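Long-range contact in glycoside hydrolase family protein (PDB 6Q2F), which probably hydrolyses terminal alpha-L-rhamnose from rhamnosylated compounds, as an alpha-L-rhamnosidase of a glycoside hydrolase family: residues N63-K68 / L93-I98. Residues are numbered along the deposited sequence; the frame is centred on the assembly and turned at random.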
loop_
_atom_site.group_PDB
_atom_site.type_symbol
_atom_site.label_atom_id
_atom_site.label_comp_id
_atom_site.label_asym_id
_atom_site.label_seq_id
_atom_site.Cartn_x
_atom_site.Cartn_y
_atom_site.Cartn_z
ATOM N N ASN A 63 -11.512 -14.791 -16.022
ATOM C CA ASN A 63 -12.094 -14.624 -17.358
ATOM C C ASN A 63 -13.179 -15.667 -17.641
ATOM O O ASN A 63 -13.202 -16.295 -18.697
ATOM C CB ASN A 63 -10.980 -14.682 -18.414
ATOM C CG ASN A 63 -11.409 -14.160 -19.778
ATOM O OD1 ASN A 63 -10.674 -14.318 -20.752
ATOM N ND2 ASN A 63 -12.578 -13.514 -19.852
ATOM N N GLY A 64 -14.090 -15.852 -16.691
ATOM C CA GLY A 64 -15.180 -16.786 -16.902
ATOM C C GLY A 64 -14.820 -18.259 -16.746
ATOM O O GLY A 64 -15.708 -19.113 -16.891
ATOM N N ASN A 65 -13.558 -18.595 -16.463
ATOM C CA ASN A 65 -13.156 -19.989 -16.251
ATOM C C ASN A 65 -13.609 -20.439 -14.864
ATOM O O ASN A 65 -12.858 -20.401 -13.885
ATOM C CB ASN A 65 -11.649 -20.129 -16.413
ATOM C CG ASN A 65 -11.226 -20.146 -17.870
ATOM O OD1 ASN A 65 -11.610 -21.033 -18.611
ATOM N ND2 ASN A 65 -10.429 -19.168 -18.278
ATOM N N ILE A 66 -14.861 -20.896 -14.783
ATOM C CA ILE A 66 -15.549 -21.107 -13.510
ATOM C C ILE A 66 -16.445 -22.324 -13.632
ATOM O O ILE A 66 -17.211 -22.433 -14.589
ATOM C CB ILE A 66 -16.430 -19.897 -13.131
ATOM C CG1 ILE A 66 -15.639 -18.586 -13.147
ATOM C CG2 ILE A 66 -17.112 -20.126 -11.796
ATOM C CD1 ILE A 66 -16.525 -17.372 -13.537
ATOM N N THR A 67 -16.381 -23.228 -12.654
ATOM C CA THR A 67 -17.391 -24.274 -12.536
ATOM C C THR A 67 -17.728 -24.468 -11.064
ATOM O O THR A 67 -16.889 -24.248 -10.183
ATOM C CB THR A 67 -16.965 -25.634 -13.117
ATOM O OG1 THR A 67 -15.887 -26.174 -12.353
ATOM C CG2 THR A 67 -16.553 -25.541 -14.594
ATOM N N LYS A 68 -18.965 -24.909 -10.805
ATOM C CA LYS A 68 -19.339 -25.272 -9.443
ATOM C C LYS A 68 -18.517 -26.450 -8.940
ATOM O O LYS A 68 -18.139 -26.496 -7.765
ATOM C CB LYS A 68 -20.828 -25.580 -9.382
ATOM C CG LYS A 68 -21.682 -24.302 -9.276
ATOM C CD LYS A 68 -23.014 -24.485 -9.969
ATOM C CE LYS A 68 -24.093 -24.745 -8.955
ATOM N NZ LYS A 68 -25.349 -25.138 -9.615
ATOM N N LEU A 93 -9.379 -10.586 -17.172
ATOM C CA LEU A 93 -8.071 -10.581 -17.813
ATOM C C LEU A 93 -8.025 -11.718 -18.822
ATOM O O LEU A 93 -8.425 -12.844 -18.509
ATOM C CB LEU A 93 -6.947 -10.742 -16.787
ATOM C CG LEU A 93 -6.821 -9.648 -15.728
ATOM C CD1 LEU A 93 -5.536 -9.828 -14.953
ATOM C CD2 LEU A 93 -6.828 -8.272 -16.390
ATOM N N GLN A 94 -7.541 -11.420 -20.023
ATOM C CA GLN A 94 -7.522 -12.395 -21.104
ATOM C C GLN A 94 -6.827 -13.692 -20.676
ATOM O O GLN A 94 -5.642 -13.692 -20.333
ATOM C CB GLN A 94 -6.835 -11.793 -22.326
ATOM C CG GLN A 94 -6.817 -12.749 -23.515
ATOM C CD GLN A 94 -6.699 -12.031 -24.838
ATOM O OE1 GLN A 94 -7.435 -12.330 -25.781
ATOM N NE2 GLN A 94 -5.775 -11.075 -24.919
ATOM N N THR A 95 -7.581 -14.790 -20.684
ATOM C CA THR A 95 -7.136 -16.090 -20.189
ATOM C C THR A 95 -7.681 -17.156 -21.128
ATOM O O THR A 95 -8.863 -17.097 -21.494
ATOM C CB THR A 95 -7.629 -16.388 -18.762
ATOM O OG1 THR A 95 -7.267 -15.322 -17.881
ATOM C CG2 THR A 95 -7.008 -17.679 -18.257
ATOM N N PRO A 96 -6.874 -18.144 -21.520
ATOM C CA PRO A 96 -7.395 -19.192 -22.406
ATOM C C PRO A 96 -8.588 -19.892 -21.776
ATOM O O PRO A 96 -8.689 -20.038 -20.556
ATOM C CB PRO A 96 -6.206 -20.148 -22.586
ATOM C CG PRO A 96 -4.988 -19.299 -22.244
ATOM C CD PRO A 96 -5.459 -18.365 -21.178
ATOM N N GLN A 97 -9.525 -20.275 -22.627
ATOM C CA GLN A 97 -10.719 -20.976 -22.181
ATOM C C GLN A 97 -10.368 -22.445 -21.991
ATOM O O GLN A 97 -10.018 -23.137 -22.945
ATOM C CB GLN A 97 -11.850 -20.812 -23.190
ATOM C CG GLN A 97 -13.175 -21.347 -22.681
ATOM C CD GLN A 97 -14.254 -21.310 -23.739
ATOM O OE1 GLN A 97 -14.306 -20.392 -24.556
ATOM N NE2 GLN A 97 -15.123 -22.323 -23.734
ATOM N N ILE A 98 -10.440 -22.912 -20.750
ATOM C CA ILE A 98 -10.222 -24.313 -20.426
ATOM C C ILE A 98 -11.469 -24.948 -19.861
ATOM O O ILE A 98 -11.444 -26.120 -19.478
ATOM C CB ILE A 98 -9.038 -24.480 -19.462
ATOM C CG1 ILE A 98 -9.372 -23.835 -18.119
ATOM C CG2 ILE A 98 -7.822 -23.789 -20.039
ATOM C CD1 ILE A 98 -8.464 -24.311 -16.983
#
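Two asparagine side chains from 63-68 grip the backbone of 93-98, and Asn65 does the larger share. From CB of Asn65, CG lies beside the backbone N and anti to the carbonyl carbon (chi1 -78°), which carries the amide across to the other loop. Asn65 CG itself comes 3.7 Å from Pro96 O. From there the two branches split the work. Asn65 OD1 takes the N-H of Ile98, 3.1 Å from Ile98 N, in a nearly straight bond whose donor sits above the carbonyl plane; the same oxygen also lies against Ile98 CG1. Asn65 ND2 gives a hydrogen to Pro96 O at 3.0 Å, more bent and tilted out of the amide plane, while brushing Thr95 CG2. Its other partner is Met62 O, so three bonds fix the rotation of this buried amide. A leucine here has neither amide atom, so the bonds to Ile98 N, Pro96 O and Met62 O go, and the hold between the two loops would probably loosen.

Asn63 works two residues earlier. Its CG is anti to the backbone N (chi1 -165°), and Asn63 OD1 receives Thr95 N at 3.1 Å in the carbonyl plane, on a lone pair. Asn63 CB presses on Leu93 O, 3.1 Å away, an oxygen that also accepts the Thr95 hydroxyl, Thr95 OG1 to Leu93 O 2.8 Å. Arg102 adds a clasp, its NH1 bonding both Asn63 O and Thr95 O.

These loops follow 56-62 and 85-91, neighbouring strands of a closed, eight-stranded parallel (beta/alpha)8 barrel, probably the catalytic domain. The first runs into helix 68-81, N-capped by Thr67; the second leads towards helix 108-124, while Pro96 and Ile98 rest on Trp1115 of strand 1115-1116.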